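Malonyl CoA-acyl carrier protein transacylase (Clostridium perfringens, PDB 3PTW) probably transfers the malonyl group from malonyl-CoA to the acyl carrier protein, supplying the extender unit for fatty acid synthesis. Local coordinates at residues G5-A9 and S96-H100; S87-S91 and V253-I259; M227-K231 and L244-Q248. One frame throughout, in Å; residues are numbered along the deposited sequence.

In the fold
Three neighbouring parallel strands of the central mixed sheet, 4-8, 86-89 and 225-228, each contribute to one contact. Interaction 1 packs helix 93-100 on strand 4-8. Interaction 2 sets helix 255-264 against strand 86-89, on the opposite face of the sheet from helix 93-100. Interaction 3 joins the end of strand 225-228 to helix 241-248. Their centres are about 11 Å (1 and 2), 14 Å (1 and 3) and 9 Å (2 and 3) apart. Along the chain interactions 1 and 2 interleave, whereas both segments of interaction 3 fall between those of interaction 2. The contacts thus gather distant parts of the acyl transferase domain around the probable nucleophile elbow at S91.

Interaction 1 (G5-A9 and S96-H100); sequences GFLFA and SALIH
F8 lies with one face of its ring against the first turn of segment 96-100. S96 CB sits over that face, 3.4 Å from F8 CG; S96 C also lies over it, toward the rim, while A97 N approaches obliquely, 3.6 Å from F8 CD2. A97 CB adds a looser apolar touch at 4.0 Å from the same F8 CD2. Small residues suit these two positions, because a flat phenyl can then lie close to the helix backbone. F8 CG stands anti to its own carbonyl carbon (chi1 -61°), which carries the ring out from the strand to meet S96.

One helical turn after S96 comes H100, whose CB approaches the far end of the F8 ring, 4.1 Å from CZ. Its imidazole extends beyond that ring to F6, bringing NE2 to 3.6 Å from F6 CD2. The F6 and H100 rings meet obliquely, their planes at 46° and their centroids 5.3 Å apart. F6 and F8 are two residues apart on the same strand, and both point to this side of the sheet, while L7 between them points away.

Strand 4-8 is an inner strand of the parallel part of the central sheet, and helix 93-100 is the one that follows the GxSxG sequence, probably the nucleophile elbow of this acyl transferase. The strand and helix segments run 9.0 Å apart at closest, with their directions at 134°. Helix 59-79 borders both: L74 touches F6 and H100, and the amide of N70 is hydrogen-bonded to S96 OG, so the hydroxyl is satisfied while its CB stays on the phenyl. H100 suits its end of the contact, since its carbons and ring pack on the phenylalanines while NE2 is hydrogen-bonded to the carbonyl oxygen of S84.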
ATOM      1  N   GLY A   5       6.285  -9.652 -10.768  1.00 35.61           N
ATOM      2  CA  GLY A   5       5.181  -9.159  -9.931  1.00 33.92           C
ATOM      3  C   GLY A   5       5.349  -7.683  -9.576  1.00 32.57           C
ATOM      4  O   GLY A   5       6.442  -7.257  -9.211  1.00 32.80           O
ATOM      5  N   PHE A   6       4.278  -6.894  -9.686  1.00 31.32           N
ATOM      6  CA  PHE A   6       4.345  -5.448  -9.380  1.00 29.53           C
ATOM      7  C   PHE A   6       3.909  -5.180  -7.935  1.00 29.45           C
ATOM      8  O   PHE A   6       2.925  -5.754  -7.456  1.00 29.23           O
ATOM      9  CB  PHE A   6       3.445  -4.622 -10.311  1.00 28.11           C
ATOM     10  CG  PHE A   6       3.976  -4.440 -11.720  1.00 28.29           C
ATOM     11  CD1 PHE A   6       5.302  -4.679 -12.036  1.00 28.26           C
ATOM     12  CD2 PHE A   6       3.132  -3.968 -12.719  1.00 28.12           C
ATOM     13  CE1 PHE A   6       5.774  -4.487 -13.347  1.00 29.68           C
ATOM     14  CE2 PHE A   6       3.596  -3.766 -14.032  1.00 28.63           C
ATOM     15  CZ  PHE A   6       4.911  -4.024 -14.338  1.00 28.47           C
ATOM     16  N   LEU A   7       4.636  -4.302  -7.257  1.00 29.16           N
ATOM     17  CA  LEU A   7       4.270  -3.880  -5.906  1.00 29.30           C
ATOM     18  C   LEU A   7       4.118  -2.371  -5.948  1.00 29.70           C
ATOM     19  O   LEU A   7       5.005  -1.662  -6.439  1.00 30.47           O
ATOM     20  CB  LEU A   7       5.346  -4.271  -4.879  1.00 28.64           C
ATOM     21  CG  LEU A   7       5.759  -5.743  -4.768  1.00 25.31           C
ATOM     22  CD1 LEU A   7       6.930  -5.889  -3.823  1.00 29.66           C
ATOM     23  CD2 LEU A   7       4.612  -6.658  -4.356  1.00 29.29           C
ATOM     24  N   PHE A   8       2.992  -1.876  -5.465  1.00 29.33           N
ATOM     25  CA  PHE A   8       2.758  -0.435  -5.527  1.00 29.72           C
ATOM     26  C   PHE A   8       2.899   0.202  -4.167  1.00 30.42           C
ATOM     27  O   PHE A   8       2.297  -0.266  -3.189  1.00 30.37           O
ATOM     28  CB  PHE A   8       1.401  -0.134  -6.158  1.00 28.67           C
ATOM     29  CG  PHE A   8       1.289  -0.627  -7.573  1.00 29.23           C
ATOM     30  CD1 PHE A   8       1.860   0.106  -8.625  1.00 28.31           C
ATOM     31  CD2 PHE A   8       0.653  -1.836  -7.852  1.00 27.79           C
ATOM     32  CE1 PHE A   8       1.787  -0.348  -9.928  1.00 29.53           C
ATOM     33  CE2 PHE A   8       0.571  -2.312  -9.165  1.00 29.84           C
ATOM     34  CZ  PHE A   8       1.141  -1.564 -10.212  1.00 28.60           C
ATOM     35  N   ALA A   9       3.701   1.268  -4.127  1.00 31.41           N
ATOM     36  CA  ALA A   9       3.986   2.032  -2.900  1.00 31.91           C
ATOM     37  C   ALA A   9       2.743   2.588  -2.242  1.00 32.27           C
ATOM     38  O   ALA A   9       1.730   2.834  -2.911  1.00 32.82           O
ATOM     39  CB  ALA A   9       4.939   3.158  -3.201  1.00 32.63           C
ATOM     40  N   SER A  96      -3.692   0.996  -6.622  1.00 26.70           N
ATOM     41  CA  SER A  96      -2.886   1.066  -7.846  1.00 26.61           C
ATOM     42  C   SER A  96      -2.914  -0.279  -8.573  1.00 27.37           C
ATOM     43  O   SER A  96      -2.874  -0.327  -9.791  1.00 28.14           O
ATOM     44  CB  SER A  96      -1.418   1.423  -7.546  1.00 25.80           C
ATOM     45  OG  SER A  96      -1.274   2.602  -6.763  1.00 29.36           O
ATOM     46  N   ALA A  97      -2.924  -1.368  -7.812  1.00 27.28           N
ATOM     47  CA  ALA A  97      -2.995  -2.698  -8.416  1.00 28.38           C
ATOM     48  C   ALA A  97      -4.345  -2.881  -9.138  1.00 30.00           C
ATOM     49  O   ALA A  97      -4.371  -3.314 -10.292  1.00 31.59           O
ATOM     50  CB  ALA A  97      -2.757  -3.774  -7.373  1.00 27.48           C
ATOM     51  N   LEU A  98      -5.450  -2.489  -8.493  1.00 29.35           N
ATOM     52  CA  LEU A  98      -6.776  -2.638  -9.114  1.00 28.85           C
ATOM     53  C   LEU A  98      -6.974  -1.770 -10.357  1.00 28.57           C
ATOM     54  O   LEU A  98      -7.653  -2.199 -11.277  1.00 28.74           O
ATOM     55  CB  LEU A  98      -7.917  -2.393  -8.125  1.00 28.17           C
ATOM     56  CG  LEU A  98      -8.095  -3.394  -6.987  1.00 33.06           C
ATOM     57  CD1 LEU A  98      -9.034  -2.818  -5.911  1.00 28.35           C
ATOM     58  CD2 LEU A  98      -8.593  -4.730  -7.491  1.00 28.29           C
ATOM     59  N   ILE A  99      -6.393  -0.565 -10.366  1.00 27.95           N
ATOM     60  CA  ILE A  99      -6.354   0.283 -11.555  1.00 28.63           C
ATOM     61  C   ILE A  99      -5.518  -0.376 -12.646  1.00 30.05           C
ATOM     62  O   ILE A  99      -5.928  -0.422 -13.799  1.00 31.89           O
ATOM     63  CB  ILE A  99      -5.779   1.711 -11.262  1.00 28.06           C
ATOM     64  CG1 ILE A  99      -6.733   2.518 -10.372  1.00 27.45           C
ATOM     65  CG2 ILE A  99      -5.454   2.464 -12.588  1.00 27.06           C
ATOM     66  CD1 ILE A  99      -6.084   3.751  -9.669  1.00 26.60           C
ATOM     67  N   HIS A 100      -4.351  -0.897 -12.280  1.00 29.63           N
ATOM     68  CA  HIS A 100      -3.480  -1.592 -13.242  1.00 29.69           C
ATOM     69  C   HIS A 100      -4.262  -2.738 -13.887  1.00 30.08           C
ATOM     70  O   HIS A 100      -4.173  -2.949 -15.099  1.00 29.89           O
ATOM     71  CB  HIS A 100      -2.180  -2.042 -12.542  1.00 29.42           C
ATOM     72  CG  HIS A 100      -1.371  -3.047 -13.301  1.00 29.52           C
ATOM     73  ND1 HIS A 100      -0.961  -2.854 -14.602  1.00 30.60           N
ATOM     74  CD2 HIS A 100      -0.873  -4.248 -12.924  1.00 29.63           C
ATOM     75  CE1 HIS A 100      -0.266  -3.904 -15.003  1.00 30.67           C
ATOM     76  NE2 HIS A 100      -0.181  -4.756 -13.995  1.00 30.78           N
TER

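Interaction 2 (S87-S91 and V253-I259); sequences SCGLS and VLFINDI
The probable nucleophile elbow of the GxSxG sequence, G89, L90 and S91, rests here on V253, in the loop that leads into helix 255-264, and on F255 in its first turn. S91, in the place of the nucleophile, has a positive phi of 65°, the strained backbone expected of such a turn. L90, next to it, spreads its two methyl groups. CD2 presses on the root of the F255 ring, 3.3 Å from CG, and CD1 meets V253 CG1 at 3.8 Å. With CG anti to the backbone N (chi1 -174°), F255 sends its ring toward the strand, and the carbonyl oxygen of G89 lies at the ring's edge, in its plane, 3.5 Å from CD1. C88 points toward the helix, where its compact, polarisable sulfur fits between the side chains: SG lies 4.0 Å from F255 CE1 in an oblique sulfur-aromatic contact, and it also packs on D258 CB. D258 OD2 is hydrogen-bonded to N229 ND2, and S91 OG to R116. Strand 86-89 runs nearly antiparallel to the helix (168°), with strand 4-8 beside it, helix 278-286 touching L90 and F255, and strand 155-162 bordering L90 and V253.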
ATOM      1  N   SER A  87       0.041  -8.511  -9.201  1.00 30.03           N
ATOM      2  CA  SER A  87       0.412  -7.331  -8.423  1.00 29.69           C
ATOM      3  C   SER A  87      -0.284  -7.239  -7.073  1.00 29.75           C
ATOM      4  O   SER A  87      -1.251  -7.949  -6.803  1.00 30.13           O
ATOM      5  CB  SER A  87       0.199  -6.045  -9.235  1.00 30.00           C
ATOM      6  OG  SER A  87      -1.167  -5.794  -9.502  1.00 41.43           O
ATOM      7  N   CYS A  88       0.245  -6.378  -6.213  1.00 29.98           N
ATOM      8  CA  CYS A  88      -0.426  -6.035  -4.970  1.00 29.75           C
ATOM      9  C   CYS A  88       0.209  -4.802  -4.397  1.00 29.24           C
ATOM     10  O   CYS A  88       1.184  -4.285  -4.964  1.00 29.56           O
ATOM     11  CB  CYS A  88      -0.398  -7.195  -3.966  1.00 29.64           C
ATOM     12  SG  CYS A  88       1.058  -7.359  -2.971  1.00 37.22           S
ATOM     13  N   GLY A  89      -0.370  -4.334  -3.295  1.00 28.56           N
ATOM     14  CA  GLY A  89       0.125  -3.199  -2.538  1.00 28.99           C
ATOM     15  C   GLY A  89       0.010  -3.464  -1.043  1.00 29.68           C
ATOM     16  O   GLY A  89      -0.288  -4.590  -0.613  1.00 29.41           O
ATOM     17  N   LEU A  90       0.251  -2.425  -0.247  1.00 29.79           N
ATOM     18  CA  LEU A  90       0.186  -2.544   1.210  1.00 29.93           C
ATOM     19  C   LEU A  90      -0.713  -1.413   1.664  1.00 29.57           C
ATOM     20  O   LEU A  90      -0.273  -0.252   1.749  1.00 29.69           O
ATOM     21  CB  LEU A  90       1.599  -2.440   1.813  1.00 30.31           C
ATOM     22  CG  LEU A  90       2.002  -2.489   3.308  1.00 40.25           C
ATOM     23  CD1 LEU A  90       0.918  -2.135   4.322  1.00 30.93           C
ATOM     24  CD2 LEU A  90       2.600  -3.777   3.687  1.00 30.83           C
ATOM     25  N   SER A  91      -1.980  -1.767   1.918  1.00 28.94           N
ATOM     26  CA  SER A  91      -3.074  -0.817   2.137  1.00 28.16           C
ATOM     27  C   SER A  91      -3.363   0.000   0.861  1.00 28.03           C
ATOM     28  O   SER A  91      -4.066  -0.490  -0.030  1.00 28.16           O
ATOM     29  CB  SER A  91      -2.847   0.059   3.391  1.00 28.52           C
ATOM     30  OG  SER A  91      -3.918   0.971   3.591  1.00 35.06           O
ATOM     31  N   VAL A 253      -3.831  -5.992   7.403  1.00 28.66           N
ATOM     32  CA  VAL A 253      -3.162  -6.078   6.098  1.00 28.82           C
ATOM     33  C   VAL A 253      -2.235  -7.293   6.090  1.00 30.01           C
ATOM     34  O   VAL A 253      -1.144  -7.270   6.671  1.00 31.03           O
ATOM     35  CB  VAL A 253      -2.386  -4.789   5.769  1.00 28.09           C
ATOM     36  CG1 VAL A 253      -1.690  -4.890   4.405  1.00 27.77           C
ATOM     37  CG2 VAL A 253      -3.332  -3.601   5.787  1.00 28.72           C
ATOM     38  N   LEU A 254      -2.680  -8.363   5.437  1.00 29.35           N
ATOM     39  CA  LEU A 254      -1.892  -9.577   5.346  1.00 29.11           C
ATOM     40  C   LEU A 254      -0.870  -9.476   4.207  1.00 29.18           C
ATOM     41  O   LEU A 254      -0.877 -10.303   3.283  1.00 29.38           O
ATOM     42  CB  LEU A 254      -2.822 -10.786   5.172  1.00 29.39           C
ATOM     43  CG  LEU A 254      -3.455 -11.429   6.412  1.00 39.07           C
ATOM     44  CD1 LEU A 254      -3.557 -10.509   7.603  1.00 29.84           C
ATOM     45  CD2 LEU A 254      -4.810 -12.055   6.128  1.00 30.73           C
ATOM     46  N   PHE A 255      -0.002  -8.458   4.266  1.00 28.82           N
ATOM     47  CA  PHE A 255       1.027  -8.268   3.220  1.00 28.43           C
ATOM     48  C   PHE A 255       1.961  -9.453   3.044  1.00 29.21           C
ATOM     49  O   PHE A 255       2.291  -9.817   1.906  1.00 29.43           O
ATOM     50  CB  PHE A 255       1.874  -7.012   3.439  1.00 26.94           C
ATOM     51  CG  PHE A 255       2.840  -6.725   2.285  1.00 26.23           C
ATOM     52  CD1 PHE A 255       2.371  -6.172   1.088  1.00 25.90           C
ATOM     53  CD2 PHE A 255       4.201  -6.999   2.405  1.00 26.23           C
ATOM     54  CE1 PHE A 255       3.245  -5.899   0.023  1.00 25.49           C
ATOM     55  CE2 PHE A 255       5.087  -6.729   1.346  1.00 26.11           C
ATOM     56  CZ  PHE A 255       4.607  -6.172   0.159  1.00 25.79           C
ATOM     57  N   ILE A 256       2.412 -10.040   4.157  1.00 29.47           N
ATOM     58  CA  ILE A 256       3.311 -11.194   4.069  1.00 30.72           C
ATOM     59  C   ILE A 256       2.654 -12.353   3.303  1.00 31.82           C
ATOM     60  O   ILE A 256       3.296 -12.968   2.443  1.00 33.03           O
ATOM     61  CB  ILE A 256       3.908 -11.653   5.448  1.00 31.32           C
ATOM     62  CG1 ILE A 256       4.898 -12.815   5.242  1.00 32.62           C
ATOM     63  CG2 ILE A 256       2.813 -12.054   6.432  1.00 31.75           C
ATOM     64  CD1 ILE A 256       5.604 -13.299   6.500  1.00 32.92           C
ATOM     65  N   ASN A 257       1.381 -12.624   3.591  1.00 32.04           N
ATOM     66  CA  ASN A 257       0.660 -13.701   2.906  1.00 33.49           C
ATOM     67  C   ASN A 257       0.528 -13.410   1.402  1.00 32.66           C
ATOM     68  O   ASN A 257       0.677 -14.317   0.560  1.00 32.55           O
ATOM     69  CB  ASN A 257      -0.717 -13.929   3.528  1.00 34.69           C
ATOM     70  CG  ASN A 257      -0.671 -14.075   5.050  1.00 39.95           C
ATOM     71  OD1 ASN A 257      -0.392 -13.120   5.788  1.00 35.30           O
ATOM     72  ND2 ASN A 257      -0.968 -15.267   5.520  1.00 36.00           N
ATOM     73  N   ASP A 258       0.263 -12.141   1.083  1.00 31.33           N
ATOM     74  CA  ASP A 258       0.162 -11.680  -0.304  1.00 31.13           C
ATOM     75  C   ASP A 258       1.434 -12.016  -1.073  1.00 31.35           C
ATOM     76  O   ASP A 258       1.375 -12.616  -2.143  1.00 31.77           O
ATOM     77  CB  ASP A 258      -0.096 -10.165  -0.378  1.00 30.20           C
ATOM     78  CG  ASP A 258      -1.523  -9.794  -0.048  1.00 27.98           C
ATOM     79  OD1 ASP A 258      -2.431 -10.643  -0.226  1.00 30.33           O
ATOM     80  OD2 ASP A 258      -1.753  -8.635   0.368  1.00 29.27           O
ATOM     81  N   ILE A 259       2.581 -11.645  -0.504  1.00 31.54           N
ATOM     82  CA  ILE A 259       3.882 -11.902  -1.132  1.00 31.59           C
ATOM     83  C   ILE A 259       4.095 -13.404  -1.321  1.00 32.36           C
ATOM     84  O   ILE A 259       4.471 -13.852  -2.403  1.00 32.36           O
ATOM     85  CB  ILE A 259       5.047 -11.277  -0.323  1.00 30.64           C
ATOM     86  CG1 ILE A 259       4.882  -9.756  -0.232  1.00 25.75           C
ATOM     87  CG2 ILE A 259       6.418 -11.695  -0.910  1.00 27.95           C
ATOM     88  CD1 ILE A 259       4.784  -9.024  -1.612  1.00 30.20           C
TER

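Interaction 3 (M227-K231 and L244-Q248)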
ATOM      1  N   MET A 227      -3.588  -9.309  -5.487  1.00 31.13           N
ATOM      2  CA  MET A 227      -3.673  -9.880  -4.144  1.00 31.88           C
ATOM      3  C   MET A 227      -4.479  -8.971  -3.225  1.00 30.81           C
ATOM      4  O   MET A 227      -4.312  -7.729  -3.225  1.00 29.99           O
ATOM      5  CB  MET A 227      -2.283 -10.154  -3.542  1.00 33.07           C
ATOM      6  CG  MET A 227      -1.418 -11.107  -4.344  1.00 30.62           C
ATOM      7  SD  MET A 227      -2.208 -12.723  -4.541  1.00 36.43           S
ATOM      8  CE  MET A 227      -1.109 -13.599  -5.632  1.00 31.83           C
ATOM      9  N   SER A 228      -5.368  -9.590  -2.455  1.00 30.60           N
ATOM     10  CA  SER A 228      -6.146  -8.859  -1.470  1.00 30.05           C
ATOM     11  C   SER A 228      -5.429  -8.847  -0.130  1.00 29.83           C
ATOM     12  O   SER A 228      -5.063  -9.910   0.385  1.00 30.30           O
ATOM     13  CB  SER A 228      -7.549  -9.454  -1.327  1.00 30.20           C
ATOM     14  OG  SER A 228      -8.121  -9.133  -0.050  1.00 24.37           O
ATOM     15  N   ASN A 229      -5.238  -7.640   0.417  1.00 28.65           N
ATOM     16  CA  ASN A 229      -4.684  -7.432   1.756  1.00 27.49           C
ATOM     17  C   ASN A 229      -5.557  -8.092   2.832  1.00 27.32           C
ATOM     18  O   ASN A 229      -5.044  -8.617   3.830  1.00 27.33           O
ATOM     19  CB  ASN A 229      -4.538  -5.919   2.097  1.00 26.90           C
ATOM     20  CG  ASN A 229      -3.397  -5.199   1.338  1.00 29.83           C
ATOM     21  OD1 ASN A 229      -3.379  -3.962   1.286  1.00 27.34           O
ATOM     22  ND2 ASN A 229      -2.449  -5.944   0.782  1.00 27.10           N
ATOM     23  N   VAL A 230      -6.875  -8.042   2.650  1.00 27.24           N
ATOM     24  CA  VAL A 230      -7.812  -8.650   3.613  1.00 27.78           C
ATOM     25  C   VAL A 230      -7.702 -10.178   3.604  1.00 28.74           C
ATOM     26  O   VAL A 230      -7.623 -10.809   4.666  1.00 28.46           O
ATOM     27  CB  VAL A 230      -9.302  -8.243   3.349  1.00 28.52           C
ATOM     28  CG1 VAL A 230     -10.272  -9.116   4.164  1.00 32.89           C
ATOM     29  CG2 VAL A 230      -9.520  -6.787   3.692  1.00 31.75           C
ATOM     30  N   LYS A 231      -7.708 -10.750   2.403  1.00 29.38           N
ATOM     31  CA  LYS A 231      -7.748 -12.203   2.211  1.00 30.61           C
ATOM     32  C   LYS A 231      -6.400 -12.883   2.464  1.00 30.72           C
ATOM     33  O   LYS A 231      -6.361 -14.030   2.902  1.00 31.43           O
ATOM     34  CB  LYS A 231      -8.194 -12.518   0.779  1.00 31.66           C
ATOM     35  CG  LYS A 231      -9.690 -12.251   0.486  1.00 36.68           C
ATOM     36  CD  LYS A 231     -10.083 -12.715  -0.939  1.00 33.52           C
ATOM     37  CE  LYS A 231      -9.951 -14.224  -1.098  1.00 37.81           C
ATOM     38  NZ  LYS A 231     -10.265 -14.664  -2.476  1.00 35.61           N
ATOM     39  N   LEU A 244     -14.307  -6.305   0.001  1.00 33.21           N
ATOM     40  CA  LEU A 244     -12.879  -6.493   0.279  1.00 31.69           C
ATOM     41  C   LEU A 244     -12.144  -5.163   0.473  1.00 30.55           C
ATOM     42  O   LEU A 244     -11.135  -5.109   1.163  1.00 29.81           O
ATOM     43  CB  LEU A 244     -12.222  -7.304  -0.828  1.00 30.77           C
ATOM     44  CG  LEU A 244     -11.927  -8.799  -0.572  1.00 46.27           C
ATOM     45  CD1 LEU A 244     -12.774  -9.457   0.514  1.00 30.79           C
ATOM     46  CD2 LEU A 244     -12.040  -9.567  -1.859  1.00 30.63           C
ATOM     47  N   LEU A 245     -12.669  -4.105  -0.133  1.00 30.85           N
ATOM     48  CA  LEU A 245     -12.064  -2.770  -0.055  1.00 31.17           C
ATOM     49  C   LEU A 245     -12.624  -2.040   1.169  1.00 31.92           C
ATOM     50  O   LEU A 245     -11.934  -1.257   1.833  1.00 32.50           O
ATOM     51  CB  LEU A 245     -12.362  -1.998  -1.339  1.00 31.05           C
ATOM     52  CG  LEU A 245     -11.294  -1.637  -2.380  1.00 44.81           C
ATOM     53  CD1 LEU A 245     -10.047  -2.517  -2.362  1.00 30.66           C
ATOM     54  CD2 LEU A 245     -11.927  -1.566  -3.766  1.00 30.83           C
ATOM     55  N   THR A 246     -13.878  -2.334   1.474  1.00 31.98           N
ATOM     56  CA  THR A 246     -14.516  -1.868   2.702  1.00 31.87           C
ATOM     57  C   THR A 246     -13.793  -2.451   3.918  1.00 31.05           C
ATOM     58  O   THR A 246     -13.306  -1.696   4.752  1.00 30.64           O
ATOM     59  CB  THR A 246     -16.015  -2.224   2.687  1.00 31.90           C
ATOM     60  OG1 THR A 246     -16.669  -1.356   1.753  1.00 46.98           O
ATOM     61  CG2 THR A 246     -16.660  -2.077   4.067  1.00 46.96           C
ATOM     62  N   SER A 247     -13.733  -3.784   4.000  1.00 30.62           N
ATOM     63  CA  SER A 247     -12.982  -4.501   5.043  1.00 30.81           C
ATOM     64  C   SER A 247     -11.515  -4.052   5.236  1.00 29.89           C
ATOM     65  O   SER A 247     -11.022  -3.994   6.365  1.00 30.24           O
ATOM     66  CB  SER A 247     -13.002  -6.006   4.750  1.00 31.13           C
ATOM     67  OG  SER A 247     -14.318  -6.515   4.813  1.00 39.99           O
ATOM     68  N   GLN A 248     -10.825  -3.729   4.138  1.00 28.92           N
ATOM     69  CA  GLN A 248      -9.387  -3.425   4.161  1.00 28.10           C
ATOM     70  C   GLN A 248      -8.973  -2.360   5.183  1.00 27.75           C
ATOM     71  O   GLN A 248      -7.937  -2.511   5.859  1.00 27.68           O
ATOM     72  CB  GLN A 248      -8.890  -3.033   2.753  1.00 27.92           C
ATOM     73  CG  GLN A 248      -7.366  -3.006   2.619  1.00 26.44           C
ATOM     74  CD  GLN A 248      -6.878  -2.105   1.496  1.00 27.93           C
ATOM     75  OE1 GLN A 248      -7.420  -1.007   1.276  1.00 27.39           O
ATOM     76  NE2 GLN A 248      -5.844  -2.548   0.794  1.00 26.40           N
TER
HETATM   77  O   HOH W   1      -8.426  -6.366   0.368  1.00 28.80           O
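V230 and Q248 come closest in backbone, their CA atoms 5.5 Å apart, where segment 227-231 leaves its weakly bonded strand and N229, V230 and K231 take helical backbone angles. S228 fits the bend: its OG accepts from K231 N at 3.0 Å, an ST motif. The same hydroxyl donates to a water 2.8 Å from OG, which donates to L244 O, bridging turn and helix. V230 drives CG2 against the backbone of helix 241-248, 3.4 Å from Q248 N; a beta-branched residue suits the place, holding a methyl close to its own backbone and so against that of the helix.

N229 and Q248 lie beside the probable nucleophile S91. With CG anti to the backbone N (chi1 -167°) and an extended chain, Q248 carries its amide across to N229, where NE2 makes a weak, bent hydrogen bond (129°) to OD1 at 2.9 Å. Amides suit both places, offering donor and acceptor: N229 OD1 also accepts from S91 N, and Q248 NE2 donates to S91 O. The main-chain oxygen of Q248 is hydrogen-bonded to H199 ND1, as in related transacylases, where a carbonyl rather than a carboxylate positions the probable catalytic histidine. K231 lays CD 3.8 Å from L244 CD2 and carries NZ to a salt bridge with D239.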